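Local coordinates for protein monalysin (Pseudomonas entomophila, PDB 4MKQ) that forms pores in host cell membranes as an aerolysin-like beta-barrel toxin that damages the Drosophila gut, here in a form lacking its membrane-spanning segment, at residues 41-46 / 109-114; 1-6 / 26-31; 60-65 / 118-123. All coordinates share one frame; numbering follows the deposited sequence.

Contact 1 (41-46 / 109-114); sequences IYIGKQ and LYYLSA
The phenol end of Y111 is overlapped by the branches of two isoleucines, I41 and I43, that stand on one side of strand 29-43. CG2 of I41 meets the Y111 OH at 3.4 Å, crossing the tyrosine obliquely, while I43 approaches from the opposite direction, its CD1 lying 3.4 Å from the same OH. The same methyl of I43 lies 4.0 Å from CE1 of Y111, oblique to the ring. In I43 the other branch is used too: CG2, anti to the backbone N, faces CD2 of L109 at a looser 4.5 Å. Y111 carries its CG between the backbone N and the carbonyl carbon (chi1 70°), and from there the ring extends toward strand 29-43, which brings its OH to the isoleucines.

The aromatic ring is held by more than the isoleucines, since H82 and F95 both stack on it, and L109 also packs against F95. I41 also packs against F14 of a second subunit, so the apolar cluster runs out to a subunit boundary. The chain after I43 reverses in a type II' turn closed by I43 N to Q46 O at 3.0 Å, with G44 at its second position.

The two strand segments approach only to 11.7 Å between axes and run at 100° to each other, so side chains alone bridge them. Strands 29-43 and 106-124, separated in sheet order by 46-65 and 71-84, thus meet through side chains, I41 and I43 also touching H82 and A84 of strand 71-84, in the twisted, elongated beta body of the aerolysin-like fold.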
ATOM      1  N   ILE A  41     -15.843  -1.481 -19.392  1.00 31.59           N
ATOM      2  CA  ILE A  41     -15.491  -0.511 -18.352  1.00 31.55           C
ATOM      3  C   ILE A  41     -16.820   0.040 -17.829  1.00 36.71           C
ATOM      4  O   ILE A  41     -17.680   0.424 -18.624  1.00 36.20           O
ATOM      5  CB  ILE A  41     -14.500   0.597 -18.839  1.00 34.18           C
ATOM      6  CG1 ILE A  41     -13.071   0.017 -19.003  1.00 34.22           C
ATOM      7  CG2 ILE A  41     -14.491   1.812 -17.885  1.00 34.19           C
ATOM      8  CD1 ILE A  41     -12.042   0.900 -19.723  1.00 39.95           C
ATOM      9  N   TYR A  42     -17.002   0.024 -16.501  1.00 34.45           N
ATOM     10  CA  TYR A  42     -18.219   0.502 -15.854  1.00 34.69           C
ATOM     11  C   TYR A  42     -18.207   2.030 -15.706  1.00 38.28           C
ATOM     12  O   TYR A  42     -17.288   2.588 -15.102  1.00 38.04           O
ATOM     13  CB  TYR A  42     -18.404  -0.194 -14.490  1.00 36.23           C
ATOM     14  CG  TYR A  42     -19.735   0.077 -13.823  1.00 38.32           C
ATOM     15  CD1 TYR A  42     -19.913   1.187 -13.002  1.00 40.42           C
ATOM     16  CD2 TYR A  42     -20.805  -0.798 -13.976  1.00 39.09           C
ATOM     17  CE1 TYR A  42     -21.139   1.446 -12.390  1.00 41.69           C
ATOM     18  CE2 TYR A  42     -22.032  -0.559 -13.355  1.00 39.98           C
ATOM     19  CZ  TYR A  42     -22.196   0.569 -12.569  1.00 48.34           C
ATOM     20  OH  TYR A  42     -23.400   0.811 -11.952  1.00 50.27           O
ATOM     21  N   ILE A  43     -19.225   2.698 -16.269  1.00 34.80           N
ATOM     22  CA  ILE A  43     -19.424   4.150 -16.174  1.00 34.72           C
ATOM     23  C   ILE A  43     -20.903   4.390 -15.864  1.00 39.29           C
ATOM     24  O   ILE A  43     -21.773   3.881 -16.575  1.00 38.73           O
ATOM     25  CB  ILE A  43     -18.950   4.955 -17.430  1.00 37.65           C
ATOM     26  CG1 ILE A  43     -17.470   4.716 -17.751  1.00 37.66           C
ATOM     27  CG2 ILE A  43     -19.209   6.463 -17.278  1.00 38.21           C
ATOM     28  CD1 ILE A  43     -17.257   4.195 -19.084  1.00 42.85           C
ATOM     29  N   GLY A  44     -21.157   5.139 -14.794  1.00 36.70           N
ATOM     30  CA  GLY A  44     -22.497   5.500 -14.350  1.00 36.82           C
ATOM     31  C   GLY A  44     -23.320   4.366 -13.781  1.00 41.49           C
ATOM     32  O   GLY A  44     -23.176   4.025 -12.603  1.00 41.71           O
ATOM     33  N   LYS A  45     -24.205   3.788 -14.617  1.00 37.62           N
ATOM     34  CA  LYS A  45     -25.132   2.723 -14.214  1.00 37.10           C
ATOM     35  C   LYS A  45     -24.851   1.340 -14.823  1.00 40.10           C
ATOM     36  O   LYS A  45     -25.477   0.362 -14.398  1.00 39.94           O
ATOM     37  CB  LYS A  45     -26.587   3.149 -14.511  1.00 39.63           C
ATOM     38  CG  LYS A  45     -27.114   4.231 -13.572  1.00 57.78           C
ATOM     39  CD  LYS A  45     -28.482   4.733 -13.984  1.00 70.22           C
ATOM     40  CE  LYS A  45     -28.986   5.797 -13.038  1.00 83.18           C
ATOM     41  NZ  LYS A  45     -30.289   6.357 -13.482  1.00 93.34           N
ATOM     42  N   GLN A  46     -23.929   1.246 -15.804  1.00 35.59           N
ATOM     43  CA  GLN A  46     -23.629  -0.018 -16.492  1.00 34.70           C
ATOM     44  C   GLN A  46     -22.222  -0.101 -17.110  1.00 37.10           C
ATOM     45  O   GLN A  46     -21.442   0.853 -17.027  1.00 36.70           O
ATOM     46  CB  GLN A  46     -24.694  -0.289 -17.576  1.00 35.86           C
ATOM     47  CG  GLN A  46     -24.785   0.821 -18.612  1.00 42.30           C
ATOM     48  CD  GLN A  46     -25.597   0.433 -19.808  1.00 53.43           C
ATOM     49  OE1 GLN A  46     -26.770   0.791 -19.927  1.00 49.29           O
ATOM     50  NE2 GLN A  46     -24.974  -0.273 -20.738  1.00 40.87           N
ATOM     51  N   LEU A 109     -18.423   8.124 -25.725  1.00 24.84           N
ATOM     52  CA  LEU A 109     -17.866   8.983 -24.684  1.00 24.56           C
ATOM     53  C   LEU A 109     -16.348   8.910 -24.631  1.00 27.55           C
ATOM     54  O   LEU A 109     -15.781   7.856 -24.335  1.00 27.76           O
ATOM     55  CB  LEU A 109     -18.503   8.700 -23.308  1.00 24.74           C
ATOM     56  CG  LEU A 109     -18.170   9.690 -22.184  1.00 29.32           C
ATOM     57  CD1 LEU A 109     -18.900  11.023 -22.372  1.00 29.40           C
ATOM     58  CD2 LEU A 109     -18.490   9.093 -20.831  1.00 31.26           C
ATOM     59  N   TYR A 110     -15.699  10.044 -24.915  1.00 22.75           N
ATOM     60  CA  TYR A 110     -14.248  10.193 -24.926  1.00 21.69           C
ATOM     61  C   TYR A 110     -13.796  10.900 -23.666  1.00 25.49           C
ATOM     62  O   TYR A 110     -14.217  12.025 -23.401  1.00 25.91           O
ATOM     63  CB  TYR A 110     -13.788  10.950 -26.185  1.00 22.02           C
ATOM     64  CG  TYR A 110     -13.932  10.147 -27.458  1.00 22.45           C
ATOM     65  CD1 TYR A 110     -15.162  10.038 -28.101  1.00 24.31           C
ATOM     66  CD2 TYR A 110     -12.835   9.522 -28.038  1.00 22.62           C
ATOM     67  CE1 TYR A 110     -15.301   9.294 -29.270  1.00 25.43           C
ATOM     68  CE2 TYR A 110     -12.957   8.794 -29.219  1.00 23.11           C
ATOM     69  CZ  TYR A 110     -14.192   8.682 -29.831  1.00 30.38           C
ATOM     70  OH  TYR A 110     -14.321   7.963 -30.990  1.00 31.12           O
ATOM     71  N   TYR A 111     -12.970  10.219 -22.871  1.00 21.30           N
ATOM     72  CA  TYR A 111     -12.445  10.720 -21.600  1.00 20.51           C
ATOM     73  C   TYR A 111     -11.063  10.115 -21.304  1.00 23.99           C
ATOM     74  O   TYR A 111     -10.635   9.178 -21.982  1.00 22.62           O
ATOM     75  CB  TYR A 111     -13.447  10.446 -20.448  1.00 20.87           C
ATOM     76  CG  TYR A 111     -13.584   8.983 -20.077  1.00 20.96           C
ATOM     77  CD1 TYR A 111     -14.431   8.140 -20.791  1.00 22.23           C
ATOM     78  CD2 TYR A 111     -12.886   8.448 -18.999  1.00 21.41           C
ATOM     79  CE1 TYR A 111     -14.559   6.793 -20.457  1.00 21.63           C
ATOM     80  CE2 TYR A 111     -13.001   7.102 -18.661  1.00 22.16           C
ATOM     81  CZ  TYR A 111     -13.839   6.278 -19.393  1.00 28.76           C
ATOM     82  OH  TYR A 111     -13.961   4.954 -19.058  1.00 31.34           O
ATOM     83  N   LEU A 112     -10.396  10.638 -20.268  1.00 21.62           N
ATOM     84  CA  LEU A 112      -9.071  10.217 -19.819  1.00 22.12           C
ATOM     85  C   LEU A 112      -9.106   9.666 -18.392  1.00 27.73           C
ATOM     86  O   LEU A 112      -9.856  10.165 -17.554  1.00 28.28           O
ATOM     87  CB  LEU A 112      -8.131  11.439 -19.860  1.00 22.11           C
ATOM     88  CG  LEU A 112      -7.131  11.603 -21.009  1.00 26.20           C
ATOM     89  CD1 LEU A 112      -7.753  11.358 -22.371  1.00 25.94           C
ATOM     90  CD2 LEU A 112      -6.523  12.981 -20.969  1.00 28.15           C
ATOM     91  N   SER A 113      -8.278   8.654 -18.114  1.00 25.00           N
ATOM     92  CA  SER A 113      -8.124   8.075 -16.777  1.00 24.85           C
ATOM     93  C   SER A 113      -6.642   7.998 -16.426  1.00 29.76           C
ATOM     94  O   SER A 113      -5.801   7.881 -17.316  1.00 28.62           O
ATOM     95  CB  SER A 113      -8.793   6.707 -16.672  1.00 27.35           C
ATOM     96  OG  SER A 113      -7.963   5.663 -17.153  1.00 35.07           O
ATOM     97  N   ALA A 114      -6.330   8.083 -15.131  1.00 28.44           N
ATOM     98  CA  ALA A 114      -4.960   8.054 -14.638  1.00 28.88           C
ATOM     99  C   ALA A 114      -4.716   6.890 -13.680  1.00 34.63           C
ATOM    100  O   ALA A 114      -5.531   6.630 -12.791  1.00 34.47           O
ATOM    101  CB  ALA A 114      -4.637   9.374 -13.967  1.00 29.56           C
TER

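Contact 2 (1-6 / 26-31); sequences SGRFDQ and PKQGCW
A short, weakly bonded N-terminal helix at residues 3-6 is docked on the start of strand 29-43, and the joint is made by F4 and W31. The indole NE1 of W31 donates to the backbone O of F4 at 2.9 Å with an N-H...O angle of 157°, the acceptor lying near the plane of the indole. With CG anti to the carbonyl carbon and beside the backbone N (chi1 -71°), W31 sends its indole N-H toward that carbonyl. The donor is tilted 28° from the carbonyl plane of F4. Beside this bond the two rings touch lightly, CD1 of F4 standing 4.4 Å from CZ2 of W31, which lies at the edge of the phenyl ring. The phenyl ring also meets F56 and Y7, while W31 stacks on H154.

At the outer end, R3 crosses Q28 at about a right angle, and its CD approaches OE1 of Q28 at 3.3 Å; R3 is poorly ordered, which makes this aliphatic contribution uncertain. The amide of Q28 is engaged by other partners: NE2 bonds T130 O, and OE1 has a weak bond to the Y7 hydroxyl.

Between the buried side chains of F4 and W31, the directional bond satisfies the indole N-H with a main-chain carbonyl and helps to anchor the helix, alongside the packing of F4 on helix 134-144.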
ATOM      1  N   SER A   1       0.844  25.100 -20.802  1.00 59.71           N
ATOM      2  CA  SER A   1       1.468  25.913 -21.847  1.00 59.42           C
ATOM      3  C   SER A   1       1.858  25.054 -23.069  1.00 62.58           C
ATOM      4  O   SER A   1       1.657  23.834 -23.055  1.00 62.08           O
ATOM      5  CB  SER A   1       2.692  26.637 -21.283  1.00 63.12           C
ATOM      6  OG  SER A   1       3.240  27.574 -22.198  1.00 71.84           O
ATOM      7  N   GLY A   2       2.426  25.702 -24.098  1.00 58.08           N
ATOM      8  CA  GLY A   2       2.930  25.066 -25.315  1.00 56.88           C
ATOM      9  C   GLY A   2       4.157  24.207 -25.062  1.00 58.55           C
ATOM     10  O   GLY A   2       4.772  23.696 -26.003  1.00 58.20           O
ATOM     11  N   ARG A   3       4.515  24.044 -23.765  1.00 53.25           N
ATOM     12  CA  ARG A   3       5.596  23.214 -23.231  1.00 51.95           C
ATOM     13  C   ARG A   3       5.192  21.749 -23.441  1.00 51.31           C
ATOM     14  O   ARG A   3       6.057  20.883 -23.574  1.00 50.59           O
ATOM     15  CB  ARG A   3       5.771  23.515 -21.731  1.00 54.07           C
ATOM     16  CG  ARG A   3       7.033  22.935 -21.100  1.00 71.14           C
ATOM     17  CD  ARG A   3       7.078  23.193 -19.604  1.00 90.12           C
ATOM     18  NE  ARG A   3       7.527  24.549 -19.283  1.00108.27           N
ATOM     19  CZ  ARG A   3       8.795  24.892 -19.071  1.00129.12           C
ATOM     20  NH1 ARG A   3       9.758  23.981 -19.144  1.00119.07           N
ATOM     21  NH2 ARG A   3       9.109  26.149 -18.787  1.00118.63           N
ATOM     22  N   PHE A   4       3.864  21.495 -23.486  1.00 44.75           N
ATOM     23  CA  PHE A   4       3.237  20.196 -23.724  1.00 43.10           C
ATOM     24  C   PHE A   4       3.602  19.613 -25.087  1.00 45.64           C
ATOM     25  O   PHE A   4       3.784  18.397 -25.205  1.00 45.03           O
ATOM     26  CB  PHE A   4       1.714  20.281 -23.558  1.00 44.31           C
ATOM     27  CG  PHE A   4       1.212  19.755 -22.237  1.00 45.13           C
ATOM     28  CD1 PHE A   4       0.893  18.411 -22.079  1.00 47.62           C
ATOM     29  CD2 PHE A   4       1.055  20.603 -21.147  1.00 46.59           C
ATOM     30  CE1 PHE A   4       0.418  17.928 -20.858  1.00 48.19           C
ATOM     31  CE2 PHE A   4       0.585  20.118 -19.927  1.00 49.03           C
ATOM     32  CZ  PHE A   4       0.274  18.784 -19.789  1.00 46.91           C
ATOM     33  N   ASP A   5       3.725  20.486 -26.107  1.00 41.31           N
ATOM     34  CA  ASP A   5       4.103  20.100 -27.464  1.00 40.42           C
ATOM     35  C   ASP A   5       5.587  19.726 -27.527  1.00 42.15           C
ATOM     36  O   ASP A   5       5.967  18.875 -28.332  1.00 41.73           O
ATOM     37  CB  ASP A   5       3.791  21.221 -28.464  1.00 42.31           C
ATOM     38  CG  ASP A   5       3.710  20.722 -29.892  1.00 54.21           C
ATOM     39  OD1 ASP A   5       2.811  19.906 -30.183  1.00 53.42           O
ATOM     40  OD2 ASP A   5       4.564  21.129 -30.714  1.00 61.43           O
ATOM     41  N   GLN A   6       6.411  20.345 -26.664  1.00 37.19           N
ATOM     42  CA  GLN A   6       7.853  20.104 -26.569  1.00 36.32           C
ATOM     43  C   GLN A   6       8.188  18.740 -25.958  1.00 36.88           C
ATOM     44  O   GLN A   6       9.305  18.249 -26.163  1.00 36.63           O
ATOM     45  CB  GLN A   6       8.542  21.223 -25.771  1.00 38.05           C
ATOM     46  CG  GLN A   6       8.749  22.513 -26.555  1.00 59.04           C
ATOM     47  CD  GLN A   6       9.038  23.678 -25.637  1.00 82.21           C
ATOM     48  OE1 GLN A   6      10.021  23.685 -24.880  1.00 78.40           O
ATOM     49  NE2 GLN A   6       8.188  24.694 -25.689  1.00 74.47           N
ATOM     50  N   PRO A  26      14.913  14.944 -13.398  1.00 39.22           N
ATOM     51  CA  PRO A  26      13.552  14.400 -13.583  1.00 38.30           C
ATOM     52  C   PRO A  26      12.736  15.219 -14.587  1.00 39.29           C
ATOM     53  O   PRO A  26      12.870  16.444 -14.635  1.00 38.86           O
ATOM     54  CB  PRO A  26      12.959  14.439 -12.169  1.00 40.12           C
ATOM     55  CG  PRO A  26      13.715  15.494 -11.464  1.00 44.72           C
ATOM     56  CD  PRO A  26      15.107  15.447 -12.021  1.00 40.49           C
ATOM     57  N   LYS A  27      11.927  14.535 -15.413  1.00 33.08           N
ATOM     58  CA  LYS A  27      11.116  15.194 -16.431  1.00 31.68           C
ATOM     59  C   LYS A  27       9.639  15.247 -16.097  1.00 33.81           C
ATOM     60  O   LYS A  27       9.091  14.278 -15.577  1.00 33.69           O
ATOM     61  CB  LYS A  27      11.352  14.572 -17.805  1.00 33.58           C
ATOM     62  CG  LYS A  27      12.455  15.286 -18.569  1.00 40.08           C
ATOM     63  CD  LYS A  27      13.794  14.616 -18.397  1.00 43.55           C
ATOM     64  CE  LYS A  27      14.925  15.517 -18.813  1.00 46.32           C
ATOM     65  NZ  LYS A  27      16.245  14.912 -18.500  1.00 53.04           N
ATOM     66  N   GLN A  28       8.996  16.387 -16.409  1.00 28.80           N
ATOM     67  CA  GLN A  28       7.584  16.645 -16.139  1.00 28.16           C
ATOM     68  C   GLN A  28       6.663  15.614 -16.779  1.00 31.45           C
ATOM     69  O   GLN A  28       5.835  15.022 -16.089  1.00 31.66           O
ATOM     70  CB  GLN A  28       7.185  18.062 -16.573  1.00 29.28           C
ATOM     71  CG  GLN A  28       7.742  19.162 -15.688  1.00 41.24           C
ATOM     72  CD  GLN A  28       7.260  20.506 -16.154  1.00 59.01           C
ATOM     73  OE1 GLN A  28       7.709  21.036 -17.174  1.00 56.83           O
ATOM     74  NE2 GLN A  28       6.321  21.083 -15.425  1.00 47.13           N
ATOM     75  N   GLY A  29       6.825  15.398 -18.077  1.00 26.46           N
ATOM     76  CA  GLY A  29       5.999  14.451 -18.807  1.00 25.59           C
ATOM     77  C   GLY A  29       6.524  14.063 -20.170  1.00 28.06           C
ATOM     78  O   GLY A  29       7.524  14.605 -20.654  1.00 27.59           O
ATOM     79  N   CYS A  30       5.838  13.098 -20.783  1.00 23.59           N
ATOM     80  CA  CYS A  30       6.120  12.578 -22.114  1.00 22.80           C
ATOM     81  C   CYS A  30       4.844  11.991 -22.700  1.00 25.55           C
ATOM     82  O   CYS A  30       3.985  11.500 -21.961  1.00 24.48           O
ATOM     83  CB  CYS A  30       7.256  11.551 -22.090  1.00 23.05           C
ATOM     84  SG  CYS A  30       6.829   9.954 -21.332  1.00 26.88           S
ATOM     85  N   TRP A  31       4.719  12.058 -24.030  1.00 21.75           N
ATOM     86  CA  TRP A  31       3.602  11.465 -24.756  1.00 21.46           C
ATOM     87  C   TRP A  31       3.881   9.968 -24.846  1.00 25.57           C
ATOM     88  O   TRP A  31       5.047   9.559 -24.807  1.00 25.23           O
ATOM     89  CB  TRP A  31       3.457  12.103 -26.146  1.00 20.18           C
ATOM     90  CG  TRP A  31       2.960  13.521 -26.092  1.00 21.08           C
ATOM     91  CD1 TRP A  31       3.718  14.655 -26.082  1.00 24.00           C
ATOM     92  CD2 TRP A  31       1.592  13.950 -25.986  1.00 20.85           C
ATOM     93  NE1 TRP A  31       2.908  15.765 -25.995  1.00 23.58           N
ATOM     94  CE2 TRP A  31       1.598  15.361 -25.931  1.00 24.91           C
ATOM     95  CE3 TRP A  31       0.358  13.278 -25.949  1.00 22.14           C
ATOM     96  CZ2 TRP A  31       0.417  16.114 -25.851  1.00 24.24           C
ATOM     97  CZ3 TRP A  31      -0.810  14.023 -25.862  1.00 23.71           C
ATOM     98  CH2 TRP A  31      -0.774  15.423 -25.815  1.00 24.36           C
TER

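Contact 3 (60-65 / 118-123); sequences QYVETI and RKRVIV
V62 and R120 bring the two segments to their closest backbone approach, 8.4 Å between CA atoms, too far for main-chain pairing, and strand 71-84 lies between their strands in the sheet. The chain turns a corner at R118, so the residues before and after it lie in different sheets or on different faces. In the first segment the helix-like backbone angles of V62, with both V62 and E63 bonded to I73, are consistent with a classic beta bulge, which turns both side chains toward the other segment.

The valine meets R120 at about a right angle. V62 CG1, anti to the backbone N (chi1 -177°), lies at the edge of the guanidinium, 3.5 Å from NH1 and near its plane. Both valine methyls also border the aliphatic part of the arginine: CG1 and CG2 each stand 3.9 Å from R120 CD. The arginine reaches this position through a bend at chi3 (-80°). E63 points the same way, but its OE1 remains 5.8 Å from R120 NH1, so the opposite charges would attract only at a distance. The polar end of R120 looks instead to another chain, NH2 making a long and weak charge pairing with E63 of a third subunit. Farther along, I65 CG1 touches I122 CD1 at 4.2 Å, again at about a right angle.

The surroundings belong to the assembly as much as to the chain. I122 makes backbone hydrogen bonds to the third subunit, whose I73 packs on R120. A bulged strand thus packs on one whose I122 pairs through its backbone with another chain, consistent with beta pairing across a subunit boundary in this oligomeric aerolysin-like toxin.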
ATOM      1  N   GLN A  60       4.621  12.653 -10.561  1.00 35.84           N
ATOM      2  CA  GLN A  60       3.759  13.058  -9.448  1.00 36.86           C
ATOM      3  C   GLN A  60       4.540  13.072  -8.135  1.00 45.39           C
ATOM      4  O   GLN A  60       5.317  12.151  -7.876  1.00 44.50           O
ATOM      5  CB  GLN A  60       2.575  12.089  -9.339  1.00 37.69           C
ATOM      6  CG  GLN A  60       1.458  12.545  -8.410  1.00 43.35           C
ATOM      7  CD  GLN A  60       0.444  11.455  -8.175  1.00 56.30           C
ATOM      8  OE1 GLN A  60       0.725  10.426  -7.551  1.00 49.45           O
ATOM      9  NE2 GLN A  60      -0.766  11.662  -8.670  1.00 49.24           N
ATOM     10  N   TYR A  61       4.302  14.110  -7.299  1.00 46.66           N
ATOM     11  CA  TYR A  61       4.920  14.253  -5.980  1.00 48.81           C
ATOM     12  C   TYR A  61       4.378  13.193  -5.037  1.00 56.44           C
ATOM     13  O   TYR A  61       3.158  13.048  -4.907  1.00 56.01           O
ATOM     14  CB  TYR A  61       4.666  15.659  -5.378  1.00 50.88           C
ATOM     15  CG  TYR A  61       5.779  16.666  -5.597  1.00 53.85           C
ATOM     16  CD1 TYR A  61       7.091  16.252  -5.783  1.00 56.24           C
ATOM     17  CD2 TYR A  61       5.526  18.035  -5.574  1.00 54.96           C
ATOM     18  CE1 TYR A  61       8.113  17.168  -5.997  1.00 57.92           C
ATOM     19  CE2 TYR A  61       6.548  18.965  -5.780  1.00 56.10           C
ATOM     20  CZ  TYR A  61       7.842  18.524  -5.993  1.00 65.40           C
ATOM     21  OH  TYR A  61       8.871  19.413  -6.193  1.00 67.60           O
ATOM     22  N   VAL A  62       5.285  12.432  -4.407  1.00 56.15           N
ATOM     23  CA  VAL A  62       4.934  11.384  -3.445  1.00 57.65           C
ATOM     24  C   VAL A  62       5.043  11.972  -2.038  1.00 66.06           C
ATOM     25  O   VAL A  62       4.055  12.019  -1.304  1.00 65.54           O
ATOM     26  CB  VAL A  62       5.830  10.114  -3.582  1.00 61.43           C
ATOM     27  CG1 VAL A  62       5.382   9.012  -2.625  1.00 61.13           C
ATOM     28  CG2 VAL A  62       5.852   9.598  -5.013  1.00 61.29           C
ATOM     29  N   GLU A  63       6.262  12.428  -1.683  1.00 66.15           N
ATOM     30  CA  GLU A  63       6.641  12.952  -0.374  1.00 67.42           C
ATOM     31  C   GLU A  63       7.893  13.837  -0.504  1.00 74.21           C
ATOM     32  O   GLU A  63       8.517  13.886  -1.570  1.00 73.33           O
ATOM     33  CB  GLU A  63       6.973  11.753   0.540  1.00 68.84           C
ATOM     34  CG  GLU A  63       6.480  11.871   1.969  1.00 79.50           C
ATOM     35  CD  GLU A  63       6.928  10.720   2.849  1.00 98.97           C
ATOM     36  OE1 GLU A  63       6.492   9.574   2.598  1.00 91.29           O
ATOM     37  OE2 GLU A  63       7.724  10.962   3.785  1.00 92.45           O
ATOM     38  N   THR A  64       8.253  14.521   0.594  1.00 73.50           N
ATOM     39  CA  THR A  64       9.445  15.361   0.731  1.00 74.45           C
ATOM     40  C   THR A  64      10.047  14.981   2.092  1.00 80.85           C
ATOM     41  O   THR A  64       9.408  15.212   3.121  1.00 80.83           O
ATOM     42  CB  THR A  64       9.096  16.857   0.579  1.00 82.33           C
ATOM     43  OG1 THR A  64       8.327  17.054  -0.611  1.00 82.03           O
ATOM     44  CG2 THR A  64      10.331  17.746   0.538  1.00 80.31           C
ATOM     45  N   ILE A  65      11.231  14.335   2.093  1.00 78.92           N
ATOM     46  CA  ILE A  65      11.846  13.864   3.340  1.00 79.54           C
ATOM     47  C   ILE A  65      12.872  14.864   3.917  1.00 84.72           C
ATOM     48  O   ILE A  65      13.553  15.576   3.175  1.00 83.99           O
ATOM     49  CB  ILE A  65      12.414  12.419   3.249  1.00 82.77           C
ATOM     50  CG1 ILE A  65      13.575  12.289   2.251  1.00 83.25           C
ATOM     51  CG2 ILE A  65      11.314  11.400   2.958  1.00 83.58           C
ATOM     52  CD1 ILE A  65      14.894  12.018   2.908  1.00 90.98           C
ATOM     53  N   ARG A 118       4.006   1.909  -9.546  1.00 40.81           N
ATOM     54  CA  ARG A 118       4.709   1.629  -8.293  1.00 41.24           C
ATOM     55  C   ARG A 118       6.101   2.255  -8.200  1.00 44.37           C
ATOM     56  O   ARG A 118       6.437   2.785  -7.139  1.00 44.38           O
ATOM     57  CB  ARG A 118       4.766   0.121  -7.994  1.00 43.88           C
ATOM     58  CG  ARG A 118       3.712  -0.304  -6.983  1.00 59.96           C
ATOM     59  CD  ARG A 118       4.038  -1.621  -6.307  1.00 77.85           C
ATOM     60  NE  ARG A 118       3.351  -1.746  -5.018  1.00 93.37           N
ATOM     61  CZ  ARG A 118       2.143  -2.278  -4.849  1.00111.11           C
ATOM     62  NH1 ARG A 118       1.465  -2.751  -5.888  1.00 99.92           N
ATOM     63  NH2 ARG A 118       1.604  -2.342  -3.638  1.00 99.23           N
ATOM     64  N   LYS A 119       6.907   2.182  -9.287  1.00 39.47           N
ATOM     65  CA  LYS A 119       8.284   2.693  -9.339  1.00 38.58           C
ATOM     66  C   LYS A 119       8.408   4.157  -8.909  1.00 40.97           C
ATOM     67  O   LYS A 119       7.641   5.012  -9.357  1.00 40.44           O
ATOM     68  CB  LYS A 119       8.902   2.468 -10.726  1.00 41.19           C
ATOM     69  CG  LYS A 119      10.415   2.308 -10.725  1.00 55.22           C
ATOM     70  CD  LYS A 119      10.892   1.613 -12.016  1.00 66.69           C
ATOM     71  CE  LYS A 119      12.411   1.646 -12.092  1.00 78.76           C
ATOM     72  NZ  LYS A 119      13.111   0.962 -10.956  1.00 88.86           N
ATOM     73  N   ARG A 120       9.366   4.420  -8.009  1.00 36.76           N
ATOM     74  CA  ARG A 120       9.646   5.740  -7.433  1.00 36.05           C
ATOM     75  C   ARG A 120      11.130   6.090  -7.510  1.00 38.99           C
ATOM     76  O   ARG A 120      11.974   5.192  -7.539  1.00 38.71           O
ATOM     77  CB  ARG A 120       9.158   5.826  -5.973  1.00 36.24           C
ATOM     78  CG  ARG A 120       7.641   5.724  -5.804  1.00 48.16           C
ATOM     79  CD  ARG A 120       7.185   5.984  -4.381  1.00 61.25           C
ATOM     80  NE  ARG A 120       7.364   4.821  -3.510  1.00 73.46           N
ATOM     81  CZ  ARG A 120       6.911   4.733  -2.263  1.00 90.08           C
ATOM     82  NH1 ARG A 120       6.224   5.734  -1.724  1.00 78.55           N
ATOM     83  NH2 ARG A 120       7.131   3.640  -1.548  1.00 78.16           N
ATOM     84  N   VAL A 121      11.446   7.399  -7.544  1.00 34.76           N
ATOM     85  CA  VAL A 121      12.823   7.888  -7.596  1.00 34.36           C
ATOM     86  C   VAL A 121      13.042   8.993  -6.551  1.00 38.85           C
ATOM     87  O   VAL A 121      12.183   9.860  -6.372  1.00 38.03           O
ATOM     88  CB  VAL A 121      13.291   8.279  -9.039  1.00 38.00           C
ATOM     89  CG1 VAL A 121      12.710   9.614  -9.514  1.00 37.57           C
ATOM     90  CG2 VAL A 121      14.813   8.280  -9.155  1.00 37.76           C
ATOM     91  N   ILE A 122      14.173   8.926  -5.841  1.00 36.54           N
ATOM     92  CA  ILE A 122      14.564   9.928  -4.851  1.00 36.93           C
ATOM     93  C   ILE A 122      15.515  10.929  -5.523  1.00 43.21           C
ATOM     94  O   ILE A 122      16.566  10.552  -6.037  1.00 42.89           O
ATOM     95  CB  ILE A 122      15.073   9.302  -3.526  1.00 39.87           C
ATOM     96  CG1 ILE A 122      15.341  10.378  -2.453  1.00 40.20           C
ATOM     97  CG2 ILE A 122      16.272   8.371  -3.732  1.00 40.70           C
ATOM     98  CD1 ILE A 122      14.586  10.157  -1.176  1.00 46.74           C
ATOM     99  N   VAL A 123      15.098  12.198  -5.562  1.00 41.72           N
ATOM    100  CA  VAL A 123      15.793  13.305  -6.227  1.00 42.49           C
ATOM    101  C   VAL A 123      16.136  14.412  -5.197  1.00 48.75           C
ATOM    102  O   VAL A 123      15.263  14.755  -4.397  1.00 48.99           O
ATOM    103  CB  VAL A 123      14.866  13.831  -7.376  1.00 46.39           C
ATOM    104  CG1 VAL A 123      15.300  15.193  -7.914  1.00 46.10           C
ATOM    105  CG2 VAL A 123      14.747  12.816  -8.510  1.00 46.29           C
TER

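In the fold
Contacts 1, 2 and 3 illustrate how one long, twisted sheet uses different chemistry along its length. Contact 1 is the buried one, isoleucine methyls packed around a tyrosine hydroxyl without a hydrogen bond between the segments, and lies about 29 Å from contact 3, centre to centre, although both use strand 106-124. Contact 2 shares strand 29-43 with contact 1, on the other side of the chain's centre, and is the one that depends on a hydrogen bond. Contacts 2 and 3 are both partly buried; contact 3 mixes aliphatic and charged groups beside another subunit. These two are direct neighbours, P26 CG meeting V123 CG1 at 3.9 Å. Along the chain, contacts 1 and 3 interleave, whereas contact 2 closes before either opens.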